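Long-range contacts in 3,4-dihydroxy-2-butanone 4-phosphate synthase (Acinetobacter baumannii, PDB 6MNZ), which probably converts D-ribulose 5-phosphate to formate and 3,4-dihydroxy-2-butanone 4-phosphate, a step of riboflavin biosynthesis that uses magnesium or manganese: residues A[200-211]-A[223-234]; A[243-252]-A[337-346]. All coordinates share one frame; numbering follows the deposited sequence.

Contact 1 of 2, residues A[200-211]-A[223-234]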
loop_
_atom_site.group_PDB
_atom_site.type_symbol
_atom_site.label_atom_id
_atom_site.label_comp_id
_atom_site.label_asym_id
_atom_site.label_seq_id
_atom_site.Cartn_x
_atom_site.Cartn_y
_atom_site.Cartn_z
ATOM N N MET A 200 25.694 -3.413 4.764
ATOM C CA MET A 200 25.400 -3.117 6.159
ATOM C C MET A 200 26.660 -3.050 7.011
ATOM O O MET A 200 26.654 -2.383 8.051
ATOM C CB MET A 200 24.444 -4.165 6.728
ATOM C CG MET A 200 23.075 -4.179 6.068
ATOM S SD MET A 200 22.190 -2.612 6.203
ATOM C CE MET A 200 20.493 -3.185 6.284
ATOM N N THR A 201 27.754 -3.673 6.572
ATOM C CA THR A 201 28.961 -3.732 7.385
ATOM C C THR A 201 29.950 -2.626 7.049
ATOM O O THR A 201 30.810 -2.306 7.878
ATOM C CB THR A 201 29.656 -5.088 7.217
ATOM O OG1 THR A 201 30.063 -5.254 5.853
ATOM C CG2 THR A 201 28.723 -6.224 7.612
ATOM N N ASN A 202 29.905 -2.096 5.825
ATOM C CA ASN A 202 30.916 -1.163 5.343
ATOM C C ASN A 202 30.315 0.183 4.953
ATOM O O ASN A 202 30.977 0.984 4.284
ATOM C CB ASN A 202 31.672 -1.767 4.158
ATOM C CG ASN A 202 32.371 -3.062 4.517
ATOM O OD1 ASN A 202 31.890 -4.149 4.197
ATOM N ND2 ASN A 202 33.550 -2.949 5.119
ATOM N N GLU A 203 29.080 0.456 5.369
ATOM C CA GLU A 203 28.427 1.728 5.096
ATOM C C GLU A 203 27.593 2.133 6.302
ATOM O O GLU A 203 26.910 1.298 6.903
ATOM C CB GLU A 203 27.531 1.644 3.851
ATOM C CG GLU A 203 28.223 1.118 2.597
ATOM C CD GLU A 203 27.258 0.915 1.436
ATOM O OE1 GLU A 203 26.058 1.227 1.597
ATOM O OE2 GLU A 203 27.678 0.370 0.393
ATOM N N GLN A 204 27.594 3.429 6.608
ATOM C CA GLN A 204 26.649 3.993 7.570
ATOM C C GLN A 204 25.328 4.235 6.853
ATOM O O GLN A 204 25.165 5.202 6.106
ATOM C CB GLN A 204 27.194 5.275 8.185
ATOM C CG GLN A 204 26.447 5.711 9.433
ATOM C CD GLN A 204 26.672 7.170 9.773
ATOM O OE1 GLN A 204 26.575 8.038 8.905
ATOM N NE2 GLN A 204 26.785 7.461 11.063
ATOM N N THR A 205 24.431 3.259 6.963
ATOM C CA THR A 205 23.177 3.284 6.225
ATOM C C THR A 205 22.036 3.918 7.010
ATOM O O THR A 205 21.077 4.395 6.396
ATOM C CB THR A 205 22.786 1.862 5.812
ATOM O OG1 THR A 205 23.956 1.147 5.395
ATOM C CG2 THR A 205 21.788 1.892 4.669
ATOM N N VAL A 206 22.152 4.017 8.332
ATOM C CA VAL A 206 21.058 4.464 9.186
ATOM C C VAL A 206 21.480 5.752 9.879
ATOM O O VAL A 206 22.659 5.933 10.202
ATOM C CB VAL A 206 20.673 3.388 10.223
ATOM C CG1 VAL A 206 19.627 3.928 11.188
ATOM C CG2 VAL A 206 20.170 2.125 9.525
ATOM N N GLU A 207 20.542 6.692 9.990
ATOM C CA GLU A 207 20.759 7.940 10.709
ATOM C C GLU A 207 19.572 8.226 11.619
ATOM O O GLU A 207 18.417 8.127 11.194
ATOM C CB GLU A 207 20.974 9.109 9.742
ATOM C CG GLU A 207 21.114 10.459 10.425
ATOM C CD GLU A 207 21.032 11.613 9.447
ATOM O OE1 GLU A 207 20.988 11.346 8.227
ATOM O OE2 GLU A 207 20.743 12.742 9.896
ATOM N N ARG A 208 19.872 8.729 12.814
ATOM C CA ARG A 208 18.859 9.130 13.779
ATOM C C ARG A 208 18.247 10.480 13.411
ATOM O O ARG A 208 18.893 11.346 12.811
ATOM C CB ARG A 208 19.452 9.199 15.187
ATOM C CG ARG A 208 20.633 10.144 15.327
ATOM C CD ARG A 208 21.508 9.745 16.503
ATOM N NE ARG A 208 20.791 9.861 17.769
ATOM C CZ ARG A 208 21.290 9.516 18.950
ATOM N NH1 ARG A 208 22.514 9.009 19.034
ATOM N NH2 ARG A 208 20.667 9.897 20.057
ATOM N N LEU A 209 17.031 10.703 13.910
ATOM C CA LEU A 209 16.266 11.905 13.609
ATOM C C LEU A 209 16.131 12.816 14.822
ATOM O O LEU A 209 16.491 13.995 14.756
ATOM C CB LEU A 209 14.875 11.520 13.083
ATOM C CG LEU A 209 14.789 10.766 11.755
ATOM C CD1 LEU A 209 13.379 10.877 11.194
ATOM C CD2 LEU A 209 15.800 11.285 10.749
ATOM N N ASP A 210 15.582 12.312 15.924
ATOM C CA ASP A 210 15.312 13.139 17.090
ATOM C C ASP A 210 15.135 12.230 18.295
ATOM O O ASP A 210 14.669 11.094 18.165
ATOM C CB ASP A 210 14.067 14.010 16.894
ATOM C CG ASP A 210 12.816 13.191 16.665
ATOM O OD1 ASP A 210 11.964 13.133 17.576
ATOM O OD2 ASP A 210 12.681 12.614 15.566
ATOM N N GLN A 211 15.501 12.744 19.463
ATOM C CA GLN A 211 15.293 12.041 20.718
ATOM C C GLN A 211 14.092 12.618 21.454
ATOM O O GLN A 211 13.851 13.828 21.440
ATOM C CB GLN A 211 16.536 12.125 21.605
ATOM C CG GLN A 211 16.600 11.044 22.674
ATOM C CD GLN A 211 17.946 10.982 23.371
ATOM O OE1 GLN A 211 18.975 11.325 22.788
ATOM N NE2 GLN A 211 17.962 10.405 24.567
ATOM N N LEU A 223 12.865 7.821 23.159
ATOM C CA LEU A 223 12.513 7.470 21.786
ATOM C C LEU A 223 13.600 7.991 20.852
ATOM O O LEU A 223 13.638 9.187 20.549
ATOM C CB LEU A 223 11.153 8.056 21.414
ATOM C CG LEU A 223 10.243 7.192 20.545
ATOM C CD1 LEU A 223 9.642 6.067 21.366
ATOM C CD2 LEU A 223 9.152 8.043 19.916
ATOM N N TYR A 224 14.326 7.069 20.229
ATOM C CA TYR A 224 15.239 7.388 19.136
ATOM C C TYR A 224 14.566 7.020 17.817
ATOM O O TYR A 224 14.201 5.859 17.606
ATOM C CB TYR A 224 16.565 6.649 19.311
ATOM C CG TYR A 224 17.294 6.989 20.595
ATOM C CD1 TYR A 224 18.558 7.565 20.561
ATOM C CD2 TYR A 224 16.804 6.576 21.828
ATOM C CE1 TYR A 224 19.280 7.771 21.724
ATOM C CE2 TYR A 224 17.463 6.894 23.002
ATOM C CZ TYR A 224 18.707 7.485 22.942
ATOM O OH TYR A 224 19.410 7.728 24.098
ATOM N N ARG A 225 14.278 8.031 16.999
ATOM C CA ARG A 225 13.775 7.826 15.646
ATOM C C ARG A 225 14.930 7.787 14.652
ATOM O O ARG A 225 15.696 8.749 14.545
ATOM C CB ARG A 225 12.789 8.936 15.272
ATOM C CG ARG A 225 11.409 8.768 15.897
ATOM C CD ARG A 225 10.606 10.063 15.863
ATOM N NE ARG A 225 9.627 10.073 14.778
ATOM C CZ ARG A 225 9.753 10.766 13.649
ATOM N NH1 ARG A 225 10.800 11.560 13.447
ATOM N NH2 ARG A 225 8.787 10.718 12.740
ATOM N N TYR A 226 14.986 6.719 13.858
ATOM C CA TYR A 226 16.026 6.534 12.856
ATOM C C TYR A 226 15.415 6.463 11.462
ATOM O O TYR A 226 14.250 6.093 11.294
ATOM C CB TYR A 226 16.829 5.260 13.127
ATOM C CG TYR A 226 17.676 5.332 14.374
ATOM C CD1 TYR A 226 17.151 4.999 15.614
ATOM C CD2 TYR A 226 18.998 5.744 14.314
ATOM C CE1 TYR A 226 17.957 4.941 16.733
ATOM C CE2 TYR A 226 19.816 5.664 15.420
ATOM C CZ TYR A 226 19.263 5.371 16.648
ATOM O OH TYR A 226 20.028 5.483 17.786
ATOM N N ARG A 227 16.220 6.818 10.461
ATOM C CA ARG A 227 15.874 6.603 9.062
ATOM C C ARG A 227 17.057 5.991 8.326
ATOM O O ARG A 227 18.197 6.435 8.492
ATOM C CB ARG A 227 15.465 7.918 8.388
ATOM C CG ARG A 227 13.963 8.111 8.265
ATOM C CD ARG A 227 13.616 9.052 7.121
ATOM N NE ARG A 227 14.025 10.428 7.391
ATOM C CZ ARG A 227 13.227 11.367 7.893
ATOM N NH1 ARG A 227 12.000 11.063 8.302
ATOM N NH2 ARG A 227 13.691 12.596 8.075
ATOM N N GLU A 228 16.762 5.052 7.430
ATOM C CA GLU A 228 17.770 4.397 6.610
ATOM C C GLU A 228 17.739 4.932 5.182
ATOM O O GLU A 228 16.730 5.475 4.726
ATOM C CB GLU A 228 17.573 2.881 6.586
ATOM C CG GLU A 228 18.750 2.141 5.969
ATOM C CD GLU A 228 18.535 0.646 5.893
ATOM O OE1 GLU A 228 17.409 0.240 5.540
ATOM O OE2 GLU A 228 19.552 -0.077 5.836
ATOM N N ILE A 229 18.901 4.872 4.523
ATOM C CA ILE A 229 18.997 5.275 3.125
ATOM C C ILE A 229 17.884 4.616 2.331
ATOM O O ILE A 229 17.701 3.395 2.386
ATOM C CB ILE A 229 20.374 4.887 2.553
ATOM C CG1 ILE A 229 21.505 5.544 3.346
ATOM C CG2 ILE A 229 20.460 5.256 1.080
ATOM C CD1 ILE A 229 21.447 7.055 3.391
ATOM N N GLY A 230 17.234 5.404 1.480
ATOM C CA GLY A 230 16.182 4.916 0.625
ATOM C C GLY A 230 14.797 4.966 1.234
ATOM O O GLY A 230 13.817 5.062 0.490
ATOM N N ASN A 231 14.699 5.037 2.564
ATOM C CA ASN A 231 13.510 5.519 3.255
ATOM C C ASN A 231 12.255 4.849 2.709
ATOM O O ASN A 231 11.401 5.514 2.111
ATOM C CB ASN A 231 13.406 7.040 3.119
ATOM C CG ASN A 231 12.155 7.598 3.761
ATOM O OD1 ASN A 231 12.143 7.896 4.954
ATOM N ND2 ASN A 231 11.052 7.564 3.022
ATOM N N PRO A 232 12.066 3.551 2.963
ATOM C CA PRO A 232 10.716 3.018 3.191
ATOM C C PRO A 232 10.258 3.031 4.644
ATOM O O PRO A 232 9.362 2.258 4.992
ATOM C CB PRO A 232 10.834 1.569 2.680
ATOM C CG PRO A 232 12.196 1.447 2.048
ATOM C CD PRO A 232 13.037 2.478 2.714
ATOM N N ASP A 233 10.950 3.748 5.527
ATOM C CA ASP A 233 11.010 3.371 6.931
ATOM C C ASP A 233 11.051 4.634 7.776
ATOM O O ASP A 233 11.562 5.669 7.343
ATOM C CB ASP A 233 12.241 2.504 7.209
ATOM C CG ASP A 233 13.485 3.032 6.519
ATOM O OD1 ASP A 233 13.791 4.233 6.690
ATOM O OD2 ASP A 233 14.208 2.228 5.893
ATOM N N ILE A 234 10.524 4.538 8.992
ATOM C CA ILE A 234 11.071 5.237 10.149
ATOM C C ILE A 234 11.270 4.223 11.272
ATOM O O ILE A 234 10.332 3.497 11.624
ATOM C CB ILE A 234 10.158 6.398 10.585
ATOM C CG1 ILE A 234 10.760 7.152 11.770
ATOM C CG2 ILE A 234 8.764 5.883 10.867
ATOM C CD1 ILE A 234 11.847 8.116 11.359
#

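Contact 2 of 2, residues A[243-252]-A[337-346]. With SO4 (sulfate ion), chain D.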
loop_
_atom_site.group_PDB
_atom_site.type_symbol
_atom_site.label_atom_id
_atom_site.label_comp_id
_atom_site.label_asym_id
_atom_site.label_seq_id
_atom_site.Cartn_x
_atom_site.Cartn_y
_atom_site.Cartn_z
ATOM N N PRO A 243 22.874 2.461 27.668
ATOM C CA PRO A 243 23.517 1.232 27.166
ATOM C C PRO A 243 25.030 1.326 27.109
ATOM O O PRO A 243 25.697 0.302 26.888
ATOM C CB PRO A 243 22.912 1.056 25.761
ATOM C CG PRO A 243 22.255 2.364 25.427
ATOM C CD PRO A 243 21.849 2.966 26.736
ATOM N N LYS A 244 25.590 2.531 27.179
ATOM C CA LYS A 244 27.035 2.684 27.145
ATOM C C LYS A 244 27.705 2.341 28.469
ATOM O O LYS A 244 28.929 2.173 28.495
ATOM C CB LYS A 244 27.397 4.124 26.773
ATOM C CG LYS A 244 26.607 4.695 25.610
ATOM C CD LYS A 244 27.319 5.894 24.997
ATOM C CE LYS A 244 26.712 6.288 23.660
ATOM N NZ LYS A 244 27.546 7.296 22.943
ATOM N N GLU A 245 26.929 2.079 29.517
ATOM C CA GLU A 245 27.464 1.787 30.840
ATOM C C GLU A 245 27.581 0.291 31.115
ATOM O O GLU A 245 27.683 -0.104 32.283
ATOM C CB GLU A 245 26.612 2.484 31.902
ATOM C CG GLU A 245 26.755 4.003 31.843
ATOM C CD GLU A 245 25.973 4.723 32.921
ATOM O OE1 GLU A 245 25.241 4.050 33.676
ATOM O OE2 GLU A 245 26.012 5.972 32.945
ATOM N N GLY A 246 27.457 -0.547 30.088
ATOM C CA GLY A 246 27.646 -1.978 30.234
ATOM C C GLY A 246 26.696 -2.791 29.378
ATOM O O GLY A 246 26.447 -2.429 28.225
ATOM N N VAL A 247 26.231 -3.935 29.881
ATOM C CA VAL A 247 25.460 -4.857 29.052
ATOM C C VAL A 247 24.059 -4.298 28.859
ATOM O O VAL A 247 23.468 -3.721 29.780
ATOM C CB VAL A 247 25.414 -6.265 29.674
ATOM C CG1 VAL A 247 26.818 -6.839 29.808
ATOM C CG2 VAL A 247 24.690 -6.244 31.018
ATOM N N THR A 248 23.512 -4.489 27.663
ATOM C CA THR A 248 22.174 -4.026 27.326
ATOM C C THR A 248 21.311 -5.219 26.948
ATOM O O THR A 248 21.754 -6.101 26.204
ATOM C CB THR A 248 22.221 -3.012 26.180
ATOM O OG1 THR A 248 23.142 -1.962 26.507
ATOM C CG2 THR A 248 20.847 -2.414 25.936
ATOM N N THR A 249 20.127 -5.299 27.550
ATOM C CA THR A 249 19.137 -6.303 27.180
ATOM C C THR A 249 18.372 -5.833 25.950
ATOM O O THR A 249 17.822 -4.725 25.940
ATOM C CB THR A 249 18.180 -6.559 28.343
ATOM O OG1 THR A 249 18.930 -6.852 29.528
ATOM C CG2 THR A 249 17.251 -7.724 28.028
ATOM N N VAL A 250 18.402 -6.634 24.887
ATOM C CA VAL A 250 18.109 -6.160 23.541
ATOM C C VAL A 250 17.045 -7.055 22.922
ATOM O O VAL A 250 17.063 -8.276 23.103
ATOM C CB VAL A 250 19.375 -6.132 22.660
ATOM C CG1 VAL A 250 19.019 -5.758 21.230
ATOM C CG2 VAL A 250 20.388 -5.162 23.235
ATOM N N ARG A 251 16.137 -6.444 22.161
ATOM C CA ARG A 251 15.314 -7.167 21.199
ATOM C C ARG A 251 15.186 -6.333 19.937
ATOM O O ARG A 251 14.649 -5.222 19.978
ATOM C CB ARG A 251 13.932 -7.475 21.774
ATOM C CG ARG A 251 12.991 -8.136 20.780
ATOM C CD ARG A 251 12.303 -9.348 21.385
ATOM N NE ARG A 251 11.420 -10.007 20.427
ATOM C CZ ARG A 251 11.746 -11.078 19.708
ATOM N NH1 ARG A 251 12.902 -11.700 19.903
ATOM N NH2 ARG A 251 10.871 -11.585 18.852
ATOM N N VAL A 252 15.624 -6.890 18.814
ATOM C CA VAL A 252 15.198 -6.419 17.501
ATOM C C VAL A 252 13.860 -7.055 17.147
ATOM O O VAL A 252 13.698 -8.278 17.227
ATOM C CB VAL A 252 16.262 -6.742 16.440
ATOM C CG1 VAL A 252 15.703 -6.523 15.041
ATOM C CG2 VAL A 252 17.501 -5.894 16.667
ATOM N N LEU A 337 23.564 3.681 19.539
ATOM C CA LEU A 337 23.231 3.835 20.947
ATOM C C LEU A 337 24.388 3.491 21.875
ATOM O O LEU A 337 24.295 3.764 23.077
ATOM C CB LEU A 337 22.022 2.961 21.291
ATOM C CG LEU A 337 20.726 3.327 20.565
ATOM C CD1 LEU A 337 19.690 2.220 20.699
ATOM C CD2 LEU A 337 20.172 4.645 21.088
ATOM N N GLY A 338 25.492 2.972 21.347
ATOM C CA GLY A 338 26.636 2.642 22.170
ATOM C C GLY A 338 26.586 1.271 22.800
ATOM O O GLY A 338 27.178 1.068 23.867
ATOM N N VAL A 339 25.879 0.330 22.189
ATOM C CA VAL A 339 25.811 -1.035 22.694
ATOM C C VAL A 339 27.058 -1.795 22.262
ATOM O O VAL A 339 27.529 -1.658 21.127
ATOM C CB VAL A 339 24.530 -1.727 22.194
ATOM C CG1 VAL A 339 24.445 -3.146 22.731
ATOM C CG2 VAL A 339 23.307 -0.920 22.599
ATOM N N GLU A 340 27.632 -2.552 23.196
ATOM C CA GLU A 340 28.840 -3.329 22.943
ATOM C C GLU A 340 28.751 -4.772 23.413
ATOM O O GLU A 340 29.472 -5.619 22.871
ATOM C CB GLU A 340 30.055 -2.666 23.614
ATOM C CG GLU A 340 31.401 -3.173 23.107
ATOM C CD GLU A 340 32.576 -2.569 23.854
ATOM O OE1 GLU A 340 33.664 -3.183 23.845
ATOM O OE2 GLU A 340 32.408 -1.493 24.465
ATOM N N LYS A 341 27.881 -5.089 24.369
ATOM C CA LYS A 341 27.701 -6.456 24.840
ATOM C C LYS A 341 26.240 -6.633 25.219
ATOM O O LYS A 341 25.694 -5.823 25.975
ATOM C CB LYS A 341 28.602 -6.751 26.045
ATOM C CG LYS A 341 30.089 -6.804 25.727
ATOM C CD LYS A 341 30.913 -7.075 26.979
ATOM C CE LYS A 341 32.401 -6.889 26.721
ATOM N NZ LYS A 341 33.213 -7.057 27.959
ATOM N N MET A 342 25.610 -7.683 24.696
ATOM C CA MET A 342 24.159 -7.762 24.627
ATOM C C MET A 342 23.669 -8.972 25.405
ATOM O O MET A 342 24.284 -10.042 25.371
ATOM C CB MET A 342 23.655 -7.863 23.183
ATOM C CG MET A 342 23.532 -6.530 22.467
ATOM S SD MET A 342 22.692 -6.671 20.877
ATOM C CE MET A 342 23.858 -7.642 19.922
ATOM N N LYS A 343 22.439 -8.857 25.894
ATOM C CA LYS A 343 21.644 -9.996 26.345
ATOM C C LYS A 343 20.394 -10.063 25.474
ATOM O O LYS A 343 19.461 -9.273 25.653
ATOM C CB LYS A 343 21.304 -9.851 27.826
ATOM C CG LYS A 343 20.079 -10.618 28.288
ATOM C CD LYS A 343 19.969 -10.568 29.807
ATOM C CE LYS A 343 18.533 -10.709 30.281
ATOM N NZ LYS A 343 18.431 -10.591 31.763
ATOM N N LEU A 344 20.423 -10.930 24.466
ATOM C CA LEU A 344 19.381 -10.950 23.448
ATOM C C LEU A 344 18.156 -11.693 23.965
ATOM O O LEU A 344 18.259 -12.836 24.426
ATOM C CB LEU A 344 19.883 -11.612 22.167
ATOM C CG LEU A 344 20.908 -10.864 21.314
ATOM C CD1 LEU A 344 21.157 -11.616 20.012
ATOM C CD2 LEU A 344 20.463 -9.442 21.028
ATOM N N LEU A 345 16.983 -11.110 23.731
ATOM C CA LEU A 345 15.715 -11.770 23.991
ATOM C C LEU A 345 15.175 -12.501 22.766
ATOM O O LEU A 345 13.975 -12.795 22.708
ATOM C CB LEU A 345 14.688 -10.749 24.485
ATOM C CG LEU A 345 15.162 -9.847 25.628
ATOM C CD1 LEU A 345 13.998 -9.049 26.195
ATOM C CD2 LEU A 345 15.837 -10.666 26.719
ATOM N N SER A 346 16.033 -12.819 21.804
ATOM C CA SER A 346 15.635 -13.533 20.601
ATOM C C SER A 346 16.003 -15.006 20.718
ATOM O O SER A 346 16.899 -15.390 21.473
ATOM C CB SER A 346 16.298 -12.924 19.364
ATOM O OG SER A 346 15.886 -11.582 19.173
HETATM S S SO4 D . 11.894 -14.953 18.499
HETATM O O1 SO4 D . 12.494 -13.942 17.633
HETATM O O2 SO4 D . 12.552 -14.929 19.803
HETATM O O3 SO4 D . 10.471 -14.672 18.661
HETATM O O4 SO4 D . 12.067 -16.271 17.894
#

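Contact 1 of 2, residues A[200-211]-A[223-234]
Asp210 meets Arg225 in a salt bridge, OD2 to NH1 at 3.0 Å, using the syn lone pair of OD2; carboxylate and guanidinium are turned 48° apart. Both share a face of the hairpin with Arg227. Beside this pair, Leu209, whose CB points toward the partner strand, lays CD1 over a face of the Arg227 guanidinium, toward its rim. The other face carries Arg208, Gln211, Tyr224 and Tyr226. Gln211 CG sits over the centre of the Tyr224 ring, 4.2 Å from its centroid, a CH-pi contact, while the Arg208 guanidinium comes to that ring's edge. At the other end of the strands, by the start of 206-215, Val206 CG1 packs on Tyr226 CB at 3.7 Å, and Glu228, CG anti to the backbone N (chi1 -169°), runs alongside Thr205. In the backbone, Glu207 and Arg227 exchange two hydrogen bonds, and Ile229 N adds another to Thr205 O. A type II turn, Glu228 to Asn231, follows strand 220-228, and Asp233 OD1 accepts from Glu228 N. Further out, Asp336 of helix 320-336 salt-bridges Arg208 NH1 and hydrogen-bonds Tyr226 OH. This is an antiparallel beta hairpin at the margin of the mixed sheet in the GTP cyclohydrolase II-like part.

Contact 2 of 2, residues A[243-252]-A[337-346]
Val250 points its side chain to the same face as Met342 and Leu344, and the three pack together where strand 248-253 runs parallel to strand 342-344 inside a mixed beta sheet. Its CG2 meets Met342 CG at 3.5 Å, with the two side chains slanting across one another. Toward Leu344 the fit is different: the side chains lie side by side and point the same way, CB of Val250 against CD2 of Leu344 at 3.8 Å. Leu334 packs on Val250 and Met342, so helix 320-336 covers these two on this face.

On the opposite face Thr249 and Lys343 also run alongside each other. The methyl of Thr249, anti to the backbone N while OG1 takes the place beside it (chi1 -52°), is carried to Leu345 CD2 at 3.5 Å. The strands are joined by a ladder of backbone bonds: Thr248 N to Lys341 O, Lys343 N to Thr248 O, Val250 N to Lys343 O and Leu345 N to Val250 O.

Before the strands, Gly338, the first residue to leave helical angles after helix 320-336, forms a Schellman motif with positive phi (86°). The Pro243 ring sets CG by Leu337 O and rests CB on Val339 CG2 at 3.7 Å.

At the far end Arg251, bent at chi2 (132°), reaches past Leu345 to a sulfate ion, probably from the crystallisation liquor, which Ser347 also binds. Sulfate O1 lies at the edge of the guanidinium, near its plane, and takes hydrogen bonds from Arg251 NH1 at 3.2 Å and Arg251 NH2 at 3.1 Å.

Overall arrangement
Contact 1 closes before contact 2 opens, and they lie about 18 Å apart, centre to centre, on the same side of the chain's centre. Both belong to one mixed sheet: the hairpin of contact 1 supplies strand 206-215, outermost within this chain, and its neighbour 220-228, after which strands 235-239 and 290-292 intervene before the parallel pair of contact 2. Helix 320-336 packs against side chains of both and leads directly into segment 337-346. They also touch, Leu337 CD2 lying 3.3 Å from Tyr224 CE1. Contact 1 starts on the end of helix 192-202, with the Met200 side chain about 10 Å from that of Ala141, predicted to bind D-ribulose 5-phosphate; contact 2 lies away from the predicted sites.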